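Local structure of probable glutamine synthetase (Pseudomonas aeruginosa, 4HPP) at residues C315-V320 against G326-L331; R255-S260 against L303-R308; N45-P50 against E56-G61. The protein belongs to the glutamine synthetase family and holds glutamic acid and magnesium in its catalytic domain, within an assembly of six chains. One frame throughout, in Å; residues are numbered along the deposited sequence.

Contact 1 (C315-V320 against G326-L331); sequences CPVVSV and GKQYNL
Gln328 and Val318 show how one carboxamide can stand in for a strand neighbour, using both its acceptor and its donor on a single residue's backbone. Gln328 OE1 takes the N-H of Val318, with 2.8 Å between OE1 and Val318 N and 154° at the hydrogen. The amide's other end returns the favour, Gln328 NE2 giving to Val318 O at 3.2 Å. Neither donor lies in the plane of the carbonyl it addresses, each being tilted by about 30°. Two bonds to one residue fix the rotation of the Gln328 head group, and NE2 has a further acceptor in Pro324 O. The chain reaches across because CG sits between the backbone N and the carbonyl carbon (chi1 40°) and runs on extended.

At the other end, Cys315 N donates to Asn330 O in a nearly straight backbone bond of 3.0 Å. Beside it Cys315 SG lies 3.5 Å from Asn330 OD1, an oxygen that is hydrogen-bonded to His238, while ND2 of the same asparagine gives a weak bond to Gln328 O. Between these two polar ends lies Val317. Its CG1, anti to the carbonyl carbon, meets Tyr329 CB at 3.9 Å and comes to the edge of the phenol ring, near its plane; the same methyl also reaches the backbone N of Gly326. Leu325 packs on Val317 as well.

The two segments are the arms of the connection between strands 312-315 and 330-336, which run antiparallel in the catalytic domain's sheet. Strand 235-243 flanks 330-336, presenting His238 to Cys315 and Ser240 to Asn330, while beyond the sheet Val318 packs on Arg67 of a neighbouring subunit.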
loop_
_atom_site.group_PDB
_atom_site.type_symbol
_atom_site.label_atom_id
_atom_site.label_comp_id
_atom_site.label_asym_id
_atom_site.label_seq_id
_atom_site.Cartn_x
_atom_site.Cartn_y
_atom_site.Cartn_z
ATOM N N CYS A 315 7.460 -47.891 24.712
ATOM C CA CYS A 315 7.434 -47.675 23.248
ATOM C C CYS A 315 8.145 -48.836 22.588
ATOM O O CYS A 315 9.396 -48.813 22.448
ATOM C CB CYS A 315 8.125 -46.356 22.826
ATOM S SG CYS A 315 7.435 -44.847 23.572
ATOM N N PRO A 316 7.357 -49.840 22.161
ATOM C CA PRO A 316 7.951 -51.089 21.732
ATOM C C PRO A 316 8.764 -50.846 20.463
ATOM O O PRO A 316 8.638 -49.790 19.824
ATOM C CB PRO A 316 6.736 -51.971 21.444
ATOM C CG PRO A 316 5.684 -51.006 20.984
ATOM C CD PRO A 316 6.012 -49.655 21.588
ATOM N N VAL A 317 9.611 -51.804 20.121
ATOM C CA VAL A 317 10.427 -51.688 18.921
ATOM C C VAL A 317 9.607 -51.802 17.597
ATOM O O VAL A 317 8.489 -52.322 17.585
ATOM C CB VAL A 317 11.605 -52.675 18.999
ATOM C CG1 VAL A 317 12.612 -52.177 20.040
ATOM C CG2 VAL A 317 11.102 -54.088 19.306
ATOM N N VAL A 318 10.144 -51.261 16.502
ATOM C CA VAL A 318 9.574 -51.471 15.152
ATOM C C VAL A 318 10.504 -52.438 14.362
ATOM O O VAL A 318 11.646 -52.076 14.024
ATOM C CB VAL A 318 9.233 -50.111 14.395
ATOM C CG1 VAL A 318 9.116 -48.940 15.362
ATOM C CG2 VAL A 318 10.248 -49.730 13.310
ATOM N N SER A 319 10.040 -53.663 14.100
ATOM C CA SER A 319 10.830 -54.594 13.252
ATOM C C SER A 319 10.656 -54.241 11.778
ATOM O O SER A 319 11.497 -53.566 11.205
ATOM C CB SER A 319 10.540 -56.080 13.532
ATOM O OG SER A 319 9.163 -56.330 13.661
ATOM N N VAL A 320 9.546 -54.672 11.195
ATOM C CA VAL A 320 9.097 -54.243 9.877
ATOM C C VAL A 320 10.073 -54.413 8.668
ATOM O O VAL A 320 9.913 -55.347 7.867
ATOM C CB VAL A 320 8.442 -52.851 9.954
ATOM C CG1 VAL A 320 9.471 -51.721 9.797
ATOM C CG2 VAL A 320 7.310 -52.774 8.942
ATOM N N GLY A 326 15.717 -52.358 19.961
ATOM C CA GLY A 326 16.250 -52.225 21.305
ATOM C C GLY A 326 16.987 -50.940 21.563
ATOM O O GLY A 326 16.783 -50.309 22.593
ATOM N N LYS A 327 17.858 -50.552 20.640
ATOM C CA LYS A 327 18.390 -49.177 20.613
ATOM C C LYS A 327 17.227 -48.166 20.581
ATOM O O LYS A 327 17.333 -47.067 21.121
ATOM C CB LYS A 327 19.345 -48.946 19.410
ATOM C CG LYS A 327 20.819 -49.353 19.614
ATOM C CD LYS A 327 21.503 -48.680 20.818
ATOM C CE LYS A 327 22.859 -48.037 20.486
ATOM N NZ LYS A 327 23.976 -48.978 20.151
ATOM N N GLN A 328 16.113 -48.558 19.964
ATOM C CA GLN A 328 14.953 -47.676 19.813
ATOM C C GLN A 328 13.916 -47.928 20.913
ATOM O O GLN A 328 12.877 -47.268 20.968
ATOM C CB GLN A 328 14.324 -47.835 18.418
ATOM C CG GLN A 328 14.292 -49.278 17.941
ATOM C CD GLN A 328 13.135 -49.606 17.020
ATOM O OE1 GLN A 328 11.980 -49.317 17.342
ATOM N NE2 GLN A 328 13.431 -50.268 15.891
ATOM N N TYR A 329 14.208 -48.887 21.788
ATOM C CA TYR A 329 13.342 -49.201 22.915
ATOM C C TYR A 329 13.525 -48.170 24.019
ATOM O O TYR A 329 14.659 -47.855 24.453
ATOM C CB TYR A 329 13.672 -50.573 23.453
ATOM C CG TYR A 329 12.738 -51.041 24.531
ATOM C CD1 TYR A 329 11.632 -51.861 24.222
ATOM C CD2 TYR A 329 12.972 -50.691 25.871
ATOM C CE1 TYR A 329 10.783 -52.316 25.223
ATOM C CE2 TYR A 329 12.135 -51.134 26.875
ATOM C CZ TYR A 329 11.046 -51.942 26.551
ATOM O OH TYR A 329 10.246 -52.349 27.578
ATOM N N ASN A 330 12.398 -47.642 24.470
ATOM C CA ASN A 330 12.446 -46.604 25.444
ATOM C C ASN A 330 11.142 -46.540 26.210
ATOM O O ASN A 330 10.188 -47.277 25.893
ATOM C CB ASN A 330 12.819 -45.251 24.783
ATOM C CG ASN A 330 11.676 -44.639 23.985
ATOM O OD1 ASN A 330 10.677 -44.140 24.552
ATOM N ND2 ASN A 330 11.823 -44.647 22.669
ATOM N N LEU A 331 11.125 -45.664 27.210
ATOM C CA LEU A 331 9.938 -45.366 27.982
ATOM C C LEU A 331 9.579 -43.878 27.948
ATOM O O LEU A 331 10.390 -42.975 28.246
ATOM C CB LEU A 331 10.130 -45.844 29.429
ATOM C CG LEU A 331 10.184 -47.372 29.654
ATOM C CD1 LEU A 331 11.316 -47.755 30.586
ATOM C CD2 LEU A 331 8.868 -47.792 30.254
#

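Contact 2 (R255-S260 against L303-R308)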
loop_
_atom_site.group_PDB
_atom_site.type_symbol
_atom_site.label_atom_id
_atom_site.label_comp_id
_atom_site.label_asym_id
_atom_site.label_seq_id
_atom_site.Cartn_x
_atom_site.Cartn_y
_atom_site.Cartn_z
ATOM N N ARG A 255 11.687 -61.644 28.327
ATOM C CA ARG A 255 11.116 -61.056 29.552
ATOM C C ARG A 255 9.920 -60.186 29.084
ATOM O O ARG A 255 10.007 -59.525 28.039
ATOM C CB ARG A 255 12.164 -60.262 30.364
ATOM C CG ARG A 255 11.996 -60.423 31.878
ATOM C CD ARG A 255 12.866 -59.481 32.693
ATOM N NE ARG A 255 12.189 -58.998 33.911
ATOM C CZ ARG A 255 12.651 -59.133 35.168
ATOM N NH1 ARG A 255 13.808 -59.751 35.426
ATOM N NH2 ARG A 255 11.957 -58.644 36.193
ATOM N N PRO A 256 8.788 -60.217 29.812
ATOM C CA PRO A 256 7.609 -59.690 29.150
ATOM C C PRO A 256 7.718 -58.161 28.924
ATOM O O PRO A 256 8.498 -57.499 29.623
ATOM C CB PRO A 256 6.485 -60.059 30.117
ATOM C CG PRO A 256 7.123 -60.119 31.461
ATOM C CD PRO A 256 8.579 -60.395 31.266
ATOM N N ASN A 257 6.966 -57.609 27.959
ATOM C CA ASN A 257 7.148 -56.215 27.514
ATOM C C ASN A 257 8.511 -55.980 26.844
ATOM O O ASN A 257 8.650 -55.044 26.064
ATOM C CB ASN A 257 6.987 -55.211 28.654
ATOM C CG ASN A 257 5.590 -55.202 29.249
ATOM O OD1 ASN A 257 4.607 -55.618 28.610
ATOM N ND2 ASN A 257 5.490 -54.711 30.488
ATOM N N ASP A 258 9.485 -56.852 27.134
ATOM C CA ASP A 258 10.898 -56.742 26.698
ATOM C C ASP A 258 11.647 -55.832 27.672
ATOM O O ASP A 258 12.709 -55.292 27.347
ATOM C CB ASP A 258 11.061 -56.283 25.229
ATOM C CG ASP A 258 10.354 -57.197 24.243
ATOM O OD1 ASP A 258 10.401 -58.445 24.400
ATOM O OD2 ASP A 258 9.761 -56.660 23.291
ATOM N N LEU A 259 11.067 -55.703 28.869
ATOM C CA LEU A 259 11.588 -54.882 29.954
ATOM C C LEU A 259 12.598 -55.662 30.805
ATOM O O LEU A 259 12.332 -56.806 31.162
ATOM C CB LEU A 259 10.427 -54.398 30.839
ATOM C CG LEU A 259 10.659 -53.214 31.773
ATOM C CD1 LEU A 259 11.574 -52.152 31.165
ATOM C CD2 LEU A 259 9.331 -52.581 32.173
ATOM N N SER A 260 13.746 -55.036 31.098
ATOM C CA SER A 260 14.763 -55.526 32.027
ATOM C C SER A 260 14.298 -55.518 33.446
ATOM O O SER A 260 13.422 -54.739 33.803
ATOM C CB SER A 260 15.945 -54.594 32.000
ATOM O OG SER A 260 16.997 -55.171 31.269
ATOM N N LEU A 303 1.106 -48.078 33.980
ATOM C CA LEU A 303 1.969 -48.309 32.849
ATOM C C LEU A 303 1.176 -48.847 31.640
ATOM O O LEU A 303 0.063 -49.402 31.767
ATOM C CB LEU A 303 3.078 -49.269 33.262
ATOM C CG LEU A 303 4.213 -49.631 32.308
ATOM C CD1 LEU A 303 5.451 -48.847 32.658
ATOM C CD2 LEU A 303 4.497 -51.107 32.522
ATOM N N GLY A 304 1.748 -48.667 30.458
ATOM C CA GLY A 304 1.105 -49.160 29.263
ATOM C C GLY A 304 2.104 -49.694 28.276
ATOM O O GLY A 304 3.169 -49.135 28.100
ATOM N N LEU A 305 1.775 -50.801 27.643
ATOM C CA LEU A 305 2.449 -51.161 26.401
ATOM C C LEU A 305 1.535 -50.553 25.344
ATOM O O LEU A 305 1.958 -50.114 24.271
ATOM C CB LEU A 305 2.506 -52.698 26.294
ATOM C CG LEU A 305 3.298 -53.460 25.232
ATOM C CD1 LEU A 305 4.734 -52.981 25.094
ATOM C CD2 LEU A 305 3.289 -54.956 25.527
ATOM N N ARG A 306 0.283 -50.407 25.772
ATOM C CA ARG A 306 -0.914 -50.587 24.969
ATOM C C ARG A 306 -1.582 -49.274 24.631
ATOM O O ARG A 306 -1.855 -48.986 23.465
ATOM C CB ARG A 306 -1.896 -51.439 25.794
ATOM C CG ARG A 306 -1.254 -52.172 26.985
ATOM C CD ARG A 306 -2.007 -52.002 28.309
ATOM N NE ARG A 306 -1.180 -52.461 29.425
ATOM C CZ ARG A 306 -1.557 -52.536 30.702
ATOM N NH1 ARG A 306 -2.790 -52.193 31.083
ATOM N NH2 ARG A 306 -0.681 -52.971 31.601
ATOM N N ASN A 307 -1.844 -48.483 25.665
ATOM C CA ASN A 307 -2.669 -47.284 25.539
ATOM C C ASN A 307 -2.017 -46.001 26.058
ATOM O O ASN A 307 -1.022 -46.035 26.792
ATOM C CB ASN A 307 -4.023 -47.504 26.229
ATOM C CG ASN A 307 -3.885 -47.810 27.714
ATOM O OD1 ASN A 307 -3.419 -46.974 28.480
ATOM N ND2 ASN A 307 -4.311 -49.010 28.130
ATOM N N ARG A 308 -2.603 -44.874 25.671
ATOM C CA ARG A 308 -2.142 -43.565 26.115
ATOM C C ARG A 308 -3.152 -42.937 27.080
ATOM O O ARG A 308 -3.455 -41.748 27.023
ATOM C CB ARG A 308 -1.908 -42.662 24.915
ATOM C CG ARG A 308 -0.946 -43.243 23.911
ATOM C CD ARG A 308 -1.117 -42.588 22.558
ATOM N NE ARG A 308 -0.460 -43.403 21.536
ATOM C CZ ARG A 308 0.097 -42.941 20.421
ATOM N NH1 ARG A 308 0.096 -41.638 20.140
ATOM N NH2 ARG A 308 0.661 -43.801 19.583
#
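Asn257 and Leu305 meet through one oxygen and one methyl: Asn257 OD1 lies 3.4 Å from Leu305 CD2. No hydrogen bond joins the segments, and the contact is a small one at the surface, a polar head resting on a leucine. The two side chains cross obliquely, and in both residues the bond from CA to CB points toward the other segment. The nitrogen of the same carboxamide makes a looser approach to a second leucine, with Asn257 ND2 at 4.3 Å from Leu303 CD2. Thus the amide meets branches of two leucines two positions apart, its oxygen nearer Leu305 and its nitrogen nearer Leu303.

In Leu305, chi1 of -171° sets CG anti to the backbone N, and chi2 of 49° then turns CD2 to the carboxamide; Asn257 has CG anti to the carbonyl carbon instead, beside its own N. Behind the asparagine the chain turns, Leu259 N bonding to Pro256 O at 3.2 Å. A weak bond from Tyr329 OH reaches Asn257 O from the loop leading into strand 330-336. On the leucine side, the guanidinium of Arg306 lays one face over the backbone oxygen of Leu303, which sits 3.6 Å above its plane.

Ile314 of strand 312-315 touches Asn257, Leu303 and Leu305 alike, placing a common apolar neighbour beside all three. Strand 303-304 pairs in parallel with 312-315 through the backbone of Gly304, and residues 255-260 lead directly into helix 261-281, whose Glu264 forms a salt bridge with Arg255. The contact therefore joins the approach to that helix to a short strand of the catalytic domain's sheet.

Contact 3 (N45-P50 against E56-G61); sequences NSSLTP and ESSPWG
Ser47 meets Ser58 with both atoms of its side chain, a compact example of hydroxyls closing a loop. Ser47 CB comes first, 3.8 Å from Ser58 CB. Beyond it, OG lies anti to the carbonyl carbon (chi1 -44°) and reaches Ser58 OG at 2.9 Å in a hydrogen bond whose donor could be either hydroxyl. The same Ser47 oxygen stands at the edge of the Trp60 indole, in its plane and 3.7 Å from CD1, with Pro59 CD a little farther off.

Ser58 OG has a second task: it accepts from the backbone N of Trp60 at 2.9 Å and 159°. Two bonds thus grip this oxygen, one along its own segment and one across. Pro59 CB lies over one face of the indole, toward its rim, and elsewhere the ring meets Trp104 with planes at about 60° and touches Thr415 of helix 410-427.

Residues 45-47 end a 3-10 segment, and both segments belong to the long connection from strand 39-41 to strand 66-78 in the N-terminal domain. The bond from Trp60 N to Ser58 OG defines an ST turn, here joined through its hydroxyl to the serine across the loop.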
loop_
_atom_site.group_PDB
_atom_site.type_symbol
_atom_site.label_atom_id
_atom_site.label_comp_id
_atom_site.label_asym_id
_atom_site.label_seq_id
_atom_site.Cartn_x
_atom_site.Cartn_y
_atom_site.Cartn_z
ATOM N N ASN A 45 15.949 -13.659 41.030
ATOM C CA ASN A 45 15.272 -13.951 39.746
ATOM C C ASN A 45 14.682 -15.354 39.751
ATOM O O ASN A 45 13.658 -15.613 39.113
ATOM C CB ASN A 45 16.218 -13.832 38.565
ATOM C CG ASN A 45 16.714 -12.424 38.359
ATOM O OD1 ASN A 45 16.085 -11.474 38.792
ATOM N ND2 ASN A 45 17.843 -12.280 37.672
ATOM N N SER A 46 15.326 -16.246 40.504
ATOM C CA SER A 46 14.837 -17.611 40.679
ATOM C C SER A 46 13.575 -17.696 41.559
ATOM O O SER A 46 12.915 -18.745 41.610
ATOM C CB SER A 46 15.940 -18.510 41.225
ATOM O OG SER A 46 17.133 -18.362 40.466
ATOM N N SER A 47 13.193 -16.603 42.205
ATOM C CA SER A 47 11.875 -16.596 42.827
ATOM C C SER A 47 10.786 -15.953 41.950
ATOM O O SER A 47 9.685 -15.720 42.466
ATOM C CB SER A 47 11.893 -15.901 44.207
ATOM O OG SER A 47 13.004 -16.260 45.031
ATOM N N LEU A 48 11.063 -15.607 40.677
ATOM C CA LEU A 48 9.975 -15.035 39.850
ATOM C C LEU A 48 9.017 -16.114 39.451
ATOM O O LEU A 48 9.433 -17.179 39.006
ATOM C CB LEU A 48 10.436 -14.296 38.596
ATOM C CG LEU A 48 11.184 -12.945 38.672
ATOM C CD1 LEU A 48 12.021 -12.698 37.425
ATOM C CD2 LEU A 48 10.295 -11.749 38.922
ATOM N N THR A 49 7.736 -15.806 39.651
ATOM C CA THR A 49 6.602 -16.642 39.283
ATOM C C THR A 49 6.307 -16.433 37.802
ATOM O O THR A 49 6.829 -15.505 37.207
ATOM C CB THR A 49 5.313 -16.276 40.088
ATOM O OG1 THR A 49 4.994 -14.897 39.886
ATOM C CG2 THR A 49 5.489 -16.555 41.561
ATOM N N PRO A 50 5.427 -17.269 37.206
ATOM C CA PRO A 50 5.107 -16.952 35.816
ATOM C C PRO A 50 4.597 -15.521 35.573
ATOM O O PRO A 50 4.771 -14.971 34.486
ATOM C CB PRO A 50 4.061 -18.006 35.464
ATOM C CG PRO A 50 4.452 -19.210 36.298
ATOM C CD PRO A 50 5.005 -18.641 37.585
ATOM N N GLU A 56 7.965 -11.664 49.341
ATOM C CA GLU A 56 8.920 -11.537 50.465
ATOM C C GLU A 56 9.339 -12.926 51.029
ATOM O O GLU A 56 10.332 -13.042 51.758
ATOM C CB GLU A 56 8.348 -10.631 51.563
ATOM C CG GLU A 56 7.044 -11.143 52.182
ATOM C CD GLU A 56 6.586 -10.334 53.399
ATOM O OE1 GLU A 56 5.577 -9.604 53.267
ATOM O OE2 GLU A 56 7.219 -10.418 54.486
ATOM N N SER A 57 8.566 -13.965 50.681
ATOM C CA SER A 57 8.828 -15.379 51.063
ATOM C C SER A 57 10.048 -16.015 50.394
ATOM O O SER A 57 10.350 -17.183 50.636
ATOM C CB SER A 57 7.609 -16.260 50.749
ATOM O OG SER A 57 7.573 -16.598 49.366
ATOM N N SER A 58 10.718 -15.251 49.530
ATOM C CA SER A 58 11.947 -15.667 48.856
ATOM C C SER A 58 13.107 -15.765 49.835
ATOM O O SER A 58 13.211 -14.938 50.734
ATOM C CB SER A 58 12.311 -14.642 47.787
ATOM O OG SER A 58 13.665 -14.792 47.408
ATOM N N PRO A 59 13.994 -16.758 49.654
ATOM C CA PRO A 59 15.161 -16.820 50.518
ATOM C C PRO A 59 16.265 -15.869 50.076
ATOM O O PRO A 59 17.293 -15.779 50.768
ATOM C CB PRO A 59 15.650 -18.281 50.376
ATOM C CG PRO A 59 14.658 -18.980 49.515
ATOM C CD PRO A 59 13.951 -17.901 48.734
ATOM N N TRP A 60 16.048 -15.156 48.967
ATOM C CA TRP A 60 17.168 -14.546 48.227
ATOM C C TRP A 60 17.330 -13.056 48.299
ATOM O O TRP A 60 18.361 -12.533 47.846
ATOM C CB TRP A 60 17.193 -15.021 46.768
ATOM C CG TRP A 60 17.263 -16.519 46.650
ATOM C CD1 TRP A 60 16.315 -17.369 46.112
ATOM C CD2 TRP A 60 18.351 -17.407 47.131
ATOM N NE1 TRP A 60 16.730 -18.685 46.207
ATOM C CE2 TRP A 60 17.930 -18.776 46.810
ATOM C CE3 TRP A 60 19.592 -17.205 47.776
ATOM C CZ2 TRP A 60 18.709 -19.877 47.129
ATOM C CZ3 TRP A 60 20.376 -18.334 48.087
ATOM C CH2 TRP A 60 19.936 -19.636 47.780
ATOM N N GLY A 61 16.343 -12.359 48.869
ATOM C CA GLY A 61 16.466 -10.921 49.125
ATOM C C GLY A 61 17.708 -10.605 49.957
ATOM O O GLY A 61 18.125 -11.404 50.813
#

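How the contacts relate
Contacts 1 and 2 are neighbours, with centres 11 Å apart on the same side of the chain's centre, both within the catalytic domain. Tyr329 of contact 1 and the turn at 257-259 of contact 2 pack together, and Pro316 meets Leu305. Neither contact touches the ligand: the side chain of Cys315 is about 11 Å from the bound glutamic acid and from the magnesium ion, and Arg308, at the end of segment 303-308 and not itself part of contact 2, belongs to the pocket and forms a salt bridge with Asp65 of a neighbouring subunit. Contact 3, in the N-terminal domain, lies across the chain's centre, its centre about 43 Å from that of contact 1 and about 42 Å from that of contact 2.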